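Long-range contact in Two-component insecticidal protein 16 kDa unit (Alcaligenes faecalis, PDB 5V3S), which is an aegerolysin-family subunit of a two-component insecticidal toxin that, together with its partner protein, probably kills corn rootworm: residues Ile22-Val33 against Gly60-Ile71. Sequence-based numbering, arbitrary orientation. Where two conformers were deposited one is given.
Sequences ITIFVVNSNFKV and GTIIKDEDSYTI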
loop_
_atom_site.group_PDB
_atom_site.type_symbol
_atom_site.label_atom_id
_atom_site.label_comp_id
_atom_site.label_asym_id
_atom_site.label_seq_id
_atom_site.Cartn_x
_atom_site.Cartn_y
_atom_site.Cartn_z
ATOM N N ILE A 22 -1.039 -3.719 3.519
ATOM C CA ILE A 22 -0.185 -3.805 2.331
ATOM C C ILE A 22 1.289 -3.786 2.796
ATOM O O ILE A 22 1.700 -2.912 3.508
ATOM C CB ILE A 22 -0.555 -2.811 1.224
ATOM C CG1 ILE A 22 0.245 -3.052 -0.012
ATOM C CG2 ILE A 22 -0.370 -1.390 1.621
ATOM C CD1 ILE A 22 -0.424 -2.557 -1.254
ATOM N N THR A 23 2.050 -4.773 2.367
ATOM C CA THR A 23 3.435 -4.863 2.810
ATOM C C THR A 23 4.253 -4.644 1.531
ATOM O O THR A 23 3.986 -5.317 0.539
ATOM C CB THR A 23 3.712 -6.221 3.500
ATOM O OG1 THR A 23 2.955 -6.300 4.674
ATOM C CG2 THR A 23 5.134 -6.318 3.872
ATOM N N ILE A 24 5.257 -3.737 1.584
ATOM C CA ILE A 24 6.178 -3.448 0.459
ATOM C C ILE A 24 7.557 -3.891 0.879
ATOM O O ILE A 24 8.041 -3.441 1.950
ATOM C CB ILE A 24 6.168 -1.933 0.150
ATOM C CG1 ILE A 24 4.742 -1.473 -0.086
ATOM C CG2 ILE A 24 7.056 -1.549 -1.043
ATOM C CD1 ILE A 24 4.105 -0.811 1.099
ATOM N N PHE A 25 8.119 -4.850 0.129
ATOM C CA PHE A 25 9.442 -5.422 0.470
ATOM C C PHE A 25 10.290 -5.029 -0.686
ATOM O O PHE A 25 9.878 -5.219 -1.838
ATOM C CB PHE A 25 9.395 -6.985 0.523
ATOM C CG PHE A 25 10.665 -7.607 0.961
ATOM C CD1 PHE A 25 10.927 -7.791 2.286
ATOM C CD2 PHE A 25 11.660 -7.916 0.030
ATOM C CE1 PHE A 25 12.112 -8.377 2.708
ATOM C CE2 PHE A 25 12.898 -8.465 0.457
ATOM C CZ PHE A 25 13.101 -8.662 1.794
ATOM N N VAL A 26 11.532 -4.605 -0.433
ATOM C CA VAL A 26 12.351 -3.990 -1.488
ATOM C C VAL A 26 13.729 -4.590 -1.483
ATOM O O VAL A 26 14.166 -5.017 -0.431
ATOM C CB VAL A 26 12.484 -2.463 -1.349
ATOM C CG1 VAL A 26 11.078 -1.835 -1.206
ATOM C CG2 VAL A 26 13.296 -2.089 -0.144
ATOM N N VAL A 27 14.358 -4.512 -2.646
ATOM C CA VAL A 27 15.700 -5.087 -2.897
ATOM C C VAL A 27 16.485 -4.196 -3.830
ATOM O O VAL A 27 16.026 -3.722 -4.808
ATOM C CB VAL A 27 15.578 -6.526 -3.500
ATOM C CG1 VAL A 27 16.931 -7.157 -3.741
ATOM C CG2 VAL A 27 14.668 -7.430 -2.712
ATOM N N ASN A 28 17.746 -4.043 -3.489
ATOM C CA ASN A 28 18.787 -3.415 -4.299
ATOM C C ASN A 28 18.806 -1.886 -4.348
ATOM O O ASN A 28 19.498 -1.278 -5.214
ATOM C CB ASN A 28 18.900 -4.006 -5.679
ATOM C CG ASN A 28 20.275 -3.750 -6.294
ATOM O OD1 ASN A 28 21.254 -3.726 -5.553
ATOM N ND2 ASN A 28 20.348 -3.516 -7.631
ATOM N N SER A 29 18.070 -1.250 -3.427
ATOM C CA SER A 29 18.063 0.206 -3.200
ATOM C C SER A 29 17.280 0.481 -1.930
ATOM O O SER A 29 16.719 -0.439 -1.369
ATOM C CB SER A 29 17.453 0.964 -4.341
ATOM O OG SER A 29 17.932 2.297 -4.369
ATOM N N ASN A 30 17.305 1.719 -1.446
ATOM C CA ASN A 30 16.362 2.148 -0.382
ATOM C C ASN A 30 15.338 3.007 -1.073
ATOM O O ASN A 30 15.688 3.778 -1.928
ATOM C CB ASN A 30 17.030 2.970 0.663
ATOM C CG ASN A 30 18.311 2.302 1.138
ATOM O OD1 ASN A 30 18.327 1.098 1.405
ATOM N ND2 ASN A 30 19.364 3.086 1.228
ATOM N N PHE A 31 14.053 2.800 -0.711
ATOM C CA PHE A 31 12.952 3.444 -1.371
ATOM C C PHE A 31 12.174 4.230 -0.323
ATOM O O PHE A 31 12.356 3.984 0.867
ATOM C CB PHE A 31 11.983 2.351 -1.962
ATOM C CG PHE A 31 12.598 1.527 -3.067
ATOM C CD1 PHE A 31 13.493 0.511 -2.792
ATOM C CD2 PHE A 31 12.242 1.729 -4.373
ATOM C CE1 PHE A 31 13.972 -0.321 -3.840
ATOM C CE2 PHE A 31 12.747 0.975 -5.414
ATOM C CZ PHE A 31 13.639 -0.063 -5.137
ATOM N N LYS A 32 11.358 5.174 -0.811
ATOM C CA LYS A 32 10.654 6.173 0.003
ATOM C C LYS A 32 9.171 6.167 -0.338
ATOM O O LYS A 32 8.834 6.325 -1.563
ATOM C CB LYS A 32 11.211 7.547 -0.265
ATOM C CG LYS A 32 10.628 8.677 0.585
ATOM C CD LYS A 32 11.264 10.018 0.187
ATOM C CE LYS A 32 11.018 10.418 -1.289
ATOM N NZ LYS A 32 11.363 11.864 -1.623
ATOM N N VAL A 33 8.331 6.065 0.710
ATOM C CA VAL A 33 6.866 6.260 0.526
ATOM C C VAL A 33 6.537 7.746 0.466
ATOM O O VAL A 33 6.961 8.532 1.315
ATOM C CB VAL A 33 6.056 5.527 1.605
ATOM C CG1 VAL A 33 4.600 5.706 1.312
ATOM C CG2 VAL A 33 6.459 4.034 1.766
ATOM N N GLY A 60 7.324 9.951 3.592
ATOM C CA GLY A 60 8.712 10.099 3.969
ATOM C C GLY A 60 9.415 8.899 4.534
ATOM O O GLY A 60 10.694 8.897 4.692
ATOM N N THR A 61 8.661 7.847 4.786
ATOM C CA THR A 61 9.173 6.592 5.341
ATOM C C THR A 61 10.194 6.006 4.354
ATOM O O THR A 61 9.901 5.776 3.200
ATOM C CB THR A 61 8.035 5.580 5.597
ATOM O OG1 THR A 61 7.258 6.068 6.664
ATOM C CG2 THR A 61 8.568 4.197 6.119
ATOM N N ILE A 62 11.370 5.665 4.834
ATOM C CA ILE A 62 12.310 4.991 3.964
ATOM C C ILE A 62 12.220 3.493 4.229
ATOM O O ILE A 62 12.320 3.148 5.347
ATOM C CB ILE A 62 13.756 5.523 4.247
ATOM C CG1 ILE A 62 13.842 7.037 3.934
ATOM C CG2 ILE A 62 14.818 4.700 3.430
ATOM C CD1 ILE A 62 13.625 7.399 2.513
ATOM N N ILE A 63 12.092 2.669 3.154
ATOM C CA ILE A 63 12.218 1.239 3.189
ATOM C C ILE A 63 13.609 0.880 2.743
ATOM O O ILE A 63 13.968 1.022 1.606
ATOM C CB ILE A 63 11.210 0.521 2.302
ATOM C CG1 ILE A 63 9.794 1.093 2.542
ATOM C CG2 ILE A 63 11.175 -0.989 2.604
ATOM C CD1 ILE A 63 8.785 0.614 1.628
ATOM N N LYS A 64 14.376 0.348 3.671
ATOM C CA LYS A 64 15.759 -0.074 3.337
ATOM C C LYS A 64 15.875 -1.368 2.563
ATOM O O LYS A 64 15.082 -2.272 2.688
ATOM C CB LYS A 64 16.546 -0.168 4.610
ATOM C CG LYS A 64 16.764 1.226 5.147
ATOM C CD LYS A 64 17.343 1.198 6.545
ATOM C CE LYS A 64 18.832 1.108 6.426
ATOM N NZ LYS A 64 19.434 0.668 7.746
ATOM N N ASP A 65 16.965 -1.497 1.824
ATOM C CA ASP A 65 17.265 -2.687 1.116
ATOM C C ASP A 65 17.092 -3.928 1.949
ATOM O O ASP A 65 17.711 -4.020 2.995
ATOM C CB ASP A 65 18.743 -2.588 0.618
ATOM C CG ASP A 65 19.056 -3.471 -0.520
ATOM O OD1 ASP A 65 18.427 -4.484 -0.849
ATOM O OD2 ASP A 65 20.081 -3.163 -1.180
ATOM N N GLU A 66 16.344 -4.909 1.399
ATOM C CA GLU A 66 16.018 -6.224 2.008
ATOM C C GLU A 66 15.141 -6.130 3.246
ATOM O O GLU A 66 15.128 -7.069 4.015
ATOM C CB GLU A 66 17.238 -7.113 2.274
ATOM C CG GLU A 66 18.110 -7.364 1.015
ATOM C CD GLU A 66 19.422 -8.093 1.336
ATOM O OE1 GLU A 66 19.747 -8.436 2.491
ATOM O OE2 GLU A 66 20.139 -8.287 0.380
ATOM N N ASP A 67 14.468 -4.974 3.439
ATOM C CA ASP A 67 13.452 -4.795 4.457
ATOM C C ASP A 67 12.076 -4.572 3.860
ATOM O O ASP A 67 11.903 -4.326 2.702
ATOM C CB ASP A 67 13.736 -3.543 5.283
ATOM C CG ASP A 67 14.907 -3.684 6.252
ATOM O OD1 ASP A 67 15.442 -4.812 6.500
ATOM O OD2 ASP A 67 15.304 -2.626 6.818
ATOM N N SER A 68 11.068 -4.684 4.718
ATOM C CA SER A 68 9.735 -4.303 4.256
ATOM C C SER A 68 9.135 -3.228 5.195
ATOM O O SER A 68 9.613 -2.948 6.302
ATOM C CB SER A 68 8.810 -5.493 4.227
ATOM O OG SER A 68 8.580 -6.044 5.548
ATOM N N TYR A 69 8.020 -2.704 4.753
ATOM C CA TYR A 69 7.218 -1.768 5.615
ATOM C C TYR A 69 5.757 -2.028 5.261
ATOM O O TYR A 69 5.487 -2.355 4.106
ATOM C CB TYR A 69 7.564 -0.369 5.212
ATOM C CG TYR A 69 6.709 0.699 5.833
ATOM C CD1 TYR A 69 6.826 1.041 7.202
ATOM C CD2 TYR A 69 5.818 1.450 5.036
ATOM C CE1 TYR A 69 6.066 2.126 7.755
ATOM C CE2 TYR A 69 5.100 2.542 5.592
ATOM C CZ TYR A 69 5.190 2.832 6.934
ATOM O OH TYR A 69 4.429 3.864 7.465
ATOM N N THR A 70 4.868 -1.934 6.269
ATOM C CA THR A 70 3.459 -2.227 6.060
ATOM C C THR A 70 2.662 -0.996 6.360
ATOM O O THR A 70 2.905 -0.295 7.398
ATOM C CB THR A 70 3.056 -3.384 7.002
ATOM O OG1 THR A 70 3.837 -4.538 6.654
ATOM C CG2 THR A 70 1.610 -3.684 6.899
ATOM N N ILE A 71 1.693 -0.783 5.492
ATOM C CA ILE A 71 0.673 0.258 5.628
ATOM C C ILE A 71 -0.652 -0.520 5.936
ATOM O O ILE A 71 -0.975 -1.550 5.316
ATOM C CB ILE A 71 0.593 1.074 4.356
ATOM C CG1 ILE A 71 1.813 1.941 4.176
ATOM C CG2 ILE A 71 -0.659 1.912 4.276
ATOM C CD1 ILE A 71 2.033 2.493 2.795
HETATM O O HOH W 1 21.983 -5.117 -3.201
#
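Ile63 reaches across to Val26, Ile24 and Val33 inside the beta sandwich of the aegerolysin fold. Residues 22-33 run along one sheet, turn over and enter the other, and residues 60-71 make the same passage in reverse. Two antiparallel ladders result, one in each sheet. Strands 22-27 and 68-71 pair in the first, with Ile22 and Ile24 bonded to Ile71 and Tyr69. Phe31 pairs with Ile63 in the second.

The Ile63 side chain lies between the two sheets. Its CB rests near Val26 CG2. From there Ile63 CG2 packs 3.6 Å from Val26 CG2. The other branch runs through CG1 and, extended at chi2 (172°), carries CD1 to Ile24. Ile63 CD1 stands 3.8 Å from Ile24 CG2 and nearly as close to Ile24 CB. The same methyl also approaches Val33 CG2, which meets the Tyr69 ring obliquely. Within 60-71, Thr61 CG2 sits over the centre of that ring, 3.5 Å above its plane. Phe87 adjoins Ile24, and Ile58 adjoins Val33, so this cluster belongs to the sandwich core.

The turning ends are tied together by Asp65, which sits in a type II turn from Lys64 to Asp67. Asp65 OD1 accepts a hydrogen bond from Asn28 N at 2.8 Å, from above the carboxylate plane. Asp65 N gives a bond to Asn30 OD1 at 3.0 Å, in the amide carbonyl plane. Asn30 CG is anti to its own carbonyl carbon, beside the backbone N (chi1 -49°), which helps bring OD1 to that N-H.

On the other face of the first ladder, the Phe25 ring lies against the turn, with Asp67 O over one face toward its rim. Further along the face that carries Phe25, Thr23 OG1 and Thr70 OG1 share a hydrogen bond of 2.8 Å.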